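AimR transcriptional regulator (Bacillus phage phi3T, PDB 5ZVV) acts as the receptor for the arbitrium peptide and, as a dimer, activates transcription of the aimX locus in the lysis-lysogeny switch of the phage. Local coordinates at residues 145-156 against 171-181. Sequence-based numbering, arbitrary orientation.
Sequences AEMLFFSNAMLM and TSKLLEFDDLP
The ring of F149 is clamped between two leucines through CH-pi contacts. L175 CD2 sits over the centre of one face, 4.0 Å from the ring centroid. L180 CD1 lies on the opposite face, offset toward the rim, with CD1 3.6 Å from F149 CD2. CG of F149 is anti to the backbone N (chi1 -174°), which carries the ring off the helix and in between the leucines. At its outer end F149 CZ meets F177 CZ at 3.5 Å. These two rings are oblique, with planes at 57°, and F149 CE2 stands over the centre of the F177 face. F189 of helix 184-203 also meets F149. N152 CB rests against L175 CD2, while its ND2 hydrogen-bonds to L148 O (2.9 Å) within its own helix.

In this helical-repeat protein of the TPR clan, helix 145-161 packs on the end of helix 165-173 and, more extensively, on the chain that follows. That chain runs in the opposite direction past F149 and forms a short 3-10 segment, 177-179, near A145. No hydrogen bond links the two segments. T171 CG2 packs against M156 CG at 3.6 Å, while its OG1 hydrogen-bonds to L167 O. The selenomethionine chain of M156 bends at chi3 (66°) and lays SE and CE against S172 CB.

The A145 end is the solvent side: D179 and P181 are exposed. A145 CB touches D179 O, and E146 OE2 lies 3.4 Å from P181 CG. L180 CD2 still packs closely here, 3.6 Å from E146 CA.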
loop_
_atom_site.group_PDB
_atom_site.type_symbol
_atom_site.label_atom_id
_atom_site.label_comp_id
_atom_site.label_asym_id
_atom_site.label_seq_id
_atom_site.Cartn_x
_atom_site.Cartn_y
_atom_site.Cartn_z
ATOM N N ALA A 145 -15.583 -21.650 -5.963
ATOM C CA ALA A 145 -14.171 -21.458 -5.651
ATOM C C ALA A 145 -13.508 -20.532 -6.666
ATOM O O ALA A 145 -12.844 -19.557 -6.293
ATOM C CB ALA A 145 -13.460 -22.810 -5.603
ATOM N N GLU A 146 -13.707 -20.814 -7.958
ATOM C CA GLU A 146 -13.087 -20.029 -9.023
ATOM C C GLU A 146 -13.281 -18.534 -8.801
ATOM O O GLU A 146 -12.313 -17.766 -8.749
ATOM C CB GLU A 146 -13.656 -20.446 -10.381
ATOM C CG GLU A 146 -13.262 -21.844 -10.832
ATOM C CD GLU A 146 -14.141 -22.926 -10.240
ATOM O OE1 GLU A 146 -15.169 -22.588 -9.616
ATOM O OE2 GLU A 146 -13.805 -24.119 -10.401
HETATM N N MSE A 147 -14.526 -18.105 -8.641
HETATM C CA MSE A 147 -14.785 -16.685 -8.474
HETATM C C MSE A 147 -14.270 -16.191 -7.130
HETATM O O MSE A 147 -13.736 -15.081 -7.050
HETATM C CB MSE A 147 -16.271 -16.383 -8.649
HETATM C CG MSE A 147 -16.705 -16.374 -10.117
HETATM SE SE MSE A 147 -15.507 -15.344 -11.291
HETATM C CE MSE A 147 -14.332 -16.777 -11.936
ATOM N N LEU A 148 -14.383 -17.028 -6.091
ATOM C CA LEU A 148 -13.739 -16.696 -4.823
ATOM C C LEU A 148 -12.263 -16.406 -5.042
ATOM O O LEU A 148 -11.697 -15.495 -4.426
ATOM C CB LEU A 148 -13.915 -17.834 -3.815
ATOM C CG LEU A 148 -15.256 -17.940 -3.085
ATOM C CD1 LEU A 148 -15.312 -19.225 -2.266
ATOM C CD2 LEU A 148 -15.487 -16.723 -2.202
ATOM N N PHE A 149 -11.632 -17.157 -5.946
ATOM C CA PHE A 149 -10.262 -16.861 -6.334
ATOM C C PHE A 149 -10.193 -15.554 -7.114
ATOM O O PHE A 149 -9.445 -14.637 -6.747
ATOM C CB PHE A 149 -9.702 -18.026 -7.157
ATOM C CG PHE A 149 -8.241 -17.903 -7.489
ATOM C CD1 PHE A 149 -7.820 -17.169 -8.586
ATOM C CD2 PHE A 149 -7.288 -18.549 -6.720
ATOM C CE1 PHE A 149 -6.478 -17.064 -8.898
ATOM C CE2 PHE A 149 -5.943 -18.451 -7.029
ATOM C CZ PHE A 149 -5.540 -17.704 -8.120
ATOM N N PHE A 150 -11.004 -15.433 -8.170
ATOM C CA PHE A 150 -10.802 -14.344 -9.121
ATOM C C PHE A 150 -11.211 -13.000 -8.539
ATOM O O PHE A 150 -10.597 -11.977 -8.863
ATOM C CB PHE A 150 -11.565 -14.615 -10.420
ATOM C CG PHE A 150 -11.193 -13.685 -11.540
ATOM C CD1 PHE A 150 -9.988 -13.835 -12.209
ATOM C CD2 PHE A 150 -12.040 -12.657 -11.918
ATOM C CE1 PHE A 150 -9.637 -12.981 -13.236
ATOM C CE2 PHE A 150 -11.698 -11.799 -12.944
ATOM C CZ PHE A 150 -10.492 -11.961 -13.605
ATOM N N SER A 151 -12.229 -12.976 -7.678
ATOM C CA SER A 151 -12.593 -11.730 -7.015
ATOM C C SER A 151 -11.451 -11.182 -6.172
ATOM O O SER A 151 -11.474 -10.000 -5.812
ATOM C CB SER A 151 -13.836 -11.931 -6.147
ATOM O OG SER A 151 -13.601 -12.884 -5.128
ATOM N N ASN A 152 -10.454 -12.008 -5.850
ATOM C CA ASN A 152 -9.250 -11.520 -5.191
ATOM C C ASN A 152 -8.106 -11.280 -6.166
ATOM O O ASN A 152 -7.437 -10.244 -6.088
ATOM C CB ASN A 152 -8.813 -12.501 -4.101
ATOM C CG ASN A 152 -9.706 -12.437 -2.878
ATOM O OD1 ASN A 152 -9.617 -11.501 -2.085
ATOM N ND2 ASN A 152 -10.578 -13.426 -2.723
ATOM N N ALA A 153 -7.885 -12.208 -7.103
ATOM C CA ALA A 153 -6.803 -12.049 -8.070
ATOM C C ALA A 153 -6.988 -10.803 -8.927
ATOM O O ALA A 153 -6.002 -10.163 -9.313
ATOM C CB ALA A 153 -6.707 -13.293 -8.955
HETATM N N MSE A 154 -8.231 -10.439 -9.226
HETATM C CA MSE A 154 -8.518 -9.267 -10.048
HETATM C C MSE A 154 -8.085 -7.980 -9.362
HETATM O O MSE A 154 -7.833 -6.971 -10.019
HETATM C CB MSE A 154 -10.010 -9.196 -10.380
HETATM C CG MSE A 154 -10.875 -8.747 -9.219
HETATM SE SE MSE A 154 -12.766 -8.741 -9.679
HETATM C CE MSE A 154 -13.475 -7.741 -8.156
ATOM N N LEU A 155 -8.017 -8.017 -8.029
ATOM C CA LEU A 155 -7.591 -6.839 -7.284
ATOM C C LEU A 155 -6.133 -6.509 -7.563
ATOM O O LEU A 155 -5.725 -5.351 -7.436
ATOM C CB LEU A 155 -7.808 -7.054 -5.786
ATOM C CG LEU A 155 -9.249 -7.219 -5.306
ATOM C CD1 LEU A 155 -9.297 -7.347 -3.791
ATOM C CD2 LEU A 155 -10.120 -6.056 -5.774
HETATM N N MSE A 156 -5.342 -7.504 -7.953
HETATM C CA MSE A 156 -3.918 -7.312 -8.216
HETATM C C MSE A 156 -3.677 -6.427 -9.429
HETATM O O MSE A 156 -2.703 -5.674 -9.465
HETATM C CB MSE A 156 -3.225 -8.662 -8.411
HETATM C CG MSE A 156 -3.260 -9.555 -7.192
HETATM SE SE MSE A 156 -2.350 -11.250 -7.498
HETATM C CE MSE A 156 -0.523 -10.585 -7.700
ATOM N N THR A 171 -2.125 -9.589 -1.480
ATOM C CA THR A 171 -3.271 -10.208 -2.139
ATOM C C THR A 171 -2.912 -11.593 -2.660
ATOM O O THR A 171 -3.656 -12.558 -2.447
ATOM C CB THR A 171 -3.783 -9.322 -3.278
ATOM O OG1 THR A 171 -4.270 -8.083 -2.745
ATOM C CG2 THR A 171 -4.919 -10.014 -4.021
ATOM N N SER A 172 -1.752 -11.720 -3.311
ATOM C CA SER A 172 -1.368 -13.013 -3.857
ATOM C C SER A 172 -1.122 -14.036 -2.762
ATOM O O SER A 172 -1.215 -15.239 -3.025
ATOM C CB SER A 172 -0.126 -12.880 -4.741
ATOM O OG SER A 172 0.996 -12.453 -3.991
ATOM N N LYS A 173 -0.836 -13.590 -1.535
ATOM C CA LYS A 173 -0.651 -14.536 -0.445
ATOM C C LYS A 173 -1.967 -15.140 0.026
ATOM O O LYS A 173 -1.945 -16.148 0.739
ATOM C CB LYS A 173 0.071 -13.859 0.722
ATOM C CG LYS A 173 1.499 -13.459 0.398
ATOM C CD LYS A 173 2.138 -12.692 1.537
ATOM C CE LYS A 173 3.473 -12.102 1.114
ATOM N NZ LYS A 173 4.086 -11.296 2.208
ATOM N N LEU A 174 -3.102 -14.568 -0.364
ATOM C CA LEU A 174 -4.400 -15.125 -0.011
ATOM C C LEU A 174 -4.939 -16.076 -1.070
ATOM O O LEU A 174 -5.992 -16.688 -0.860
ATOM C CB LEU A 174 -5.407 -13.995 0.232
ATOM C CG LEU A 174 -4.996 -12.938 1.259
ATOM C CD1 LEU A 174 -6.067 -11.857 1.386
ATOM C CD2 LEU A 174 -4.704 -13.578 2.610
ATOM N N LEU A 175 -4.245 -16.217 -2.198
ATOM C CA LEU A 175 -4.696 -17.073 -3.291
ATOM C C LEU A 175 -4.273 -18.509 -3.010
ATOM O O LEU A 175 -3.093 -18.853 -3.135
ATOM C CB LEU A 175 -4.123 -16.584 -4.617
ATOM C CG LEU A 175 -4.493 -15.158 -5.024
ATOM C CD1 LEU A 175 -3.818 -14.799 -6.333
ATOM C CD2 LEU A 175 -6.001 -15.015 -5.137
ATOM N N GLU A 176 -5.236 -19.350 -2.638
ATOM C CA GLU A 176 -4.996 -20.769 -2.386
ATOM C C GLU A 176 -5.369 -21.533 -3.651
ATOM O O GLU A 176 -6.548 -21.776 -3.918
ATOM C CB GLU A 176 -5.795 -21.252 -1.179
ATOM C CG GLU A 176 -5.420 -20.586 0.146
ATOM C CD GLU A 176 -4.008 -20.922 0.601
ATOM O OE1 GLU A 176 -3.401 -20.100 1.321
ATOM O OE2 GLU A 176 -3.505 -22.007 0.238
ATOM N N PHE A 177 -4.357 -21.907 -4.439
ATOM C CA PHE A 177 -4.613 -22.661 -5.661
ATOM C C PHE A 177 -5.164 -24.052 -5.378
ATOM O O PHE A 177 -5.814 -24.637 -6.251
ATOM C CB PHE A 177 -3.337 -22.763 -6.497
ATOM C CG PHE A 177 -3.012 -21.514 -7.266
ATOM C CD1 PHE A 177 -3.546 -21.303 -8.529
ATOM C CD2 PHE A 177 -2.176 -20.550 -6.729
ATOM C CE1 PHE A 177 -3.251 -20.156 -9.240
ATOM C CE2 PHE A 177 -1.877 -19.400 -7.436
ATOM C CZ PHE A 177 -2.414 -19.203 -8.692
ATOM N N ASP A 178 -4.922 -24.591 -4.179
ATOM C CA ASP A 178 -5.475 -25.895 -3.825
ATOM C C ASP A 178 -6.995 -25.858 -3.733
ATOM O O ASP A 178 -7.649 -26.890 -3.919
ATOM C CB ASP A 178 -4.875 -26.380 -2.506
ATOM C CG ASP A 178 -3.449 -26.872 -2.663
ATOM O OD1 ASP A 178 -2.963 -26.927 -3.811
ATOM O OD2 ASP A 178 -2.814 -27.203 -1.636
ATOM N N ASP A 179 -7.574 -24.688 -3.453
ATOM C CA ASP A 179 -9.025 -24.555 -3.448
ATOM C C ASP A 179 -9.630 -24.670 -4.838
ATOM O O ASP A 179 -10.853 -24.809 -4.951
ATOM C CB ASP A 179 -9.433 -23.218 -2.827
ATOM C CG ASP A 179 -8.993 -23.086 -1.384
ATOM O OD1 ASP A 179 -8.401 -24.047 -0.850
ATOM O OD2 ASP A 179 -9.240 -22.018 -0.785
ATOM N N LEU A 180 -8.809 -24.612 -5.895
ATOM C CA LEU A 180 -9.280 -24.667 -7.276
ATOM C C LEU A 180 -9.143 -26.075 -7.820
ATOM O O LEU A 180 -8.070 -26.681 -7.684
ATOM C CB LEU A 180 -8.484 -23.705 -8.154
ATOM C CG LEU A 180 -8.593 -22.213 -7.869
ATOM C CD1 LEU A 180 -7.654 -21.448 -8.787
ATOM C CD2 LEU A 180 -10.025 -21.750 -8.051
ATOM N N PRO A 181 -10.183 -26.630 -8.431
ATOM C CA PRO A 181 -10.029 -27.914 -9.118
ATOM C C PRO A 181 -9.161 -27.760 -10.356
ATOM O O PRO A 181 -9.042 -26.680 -10.938
ATOM C CB PRO A 181 -11.466 -28.301 -9.485
ATOM C CG PRO A 181 -12.187 -26.997 -9.564
ATOM C CD PRO A 181 -11.558 -26.110 -8.526
#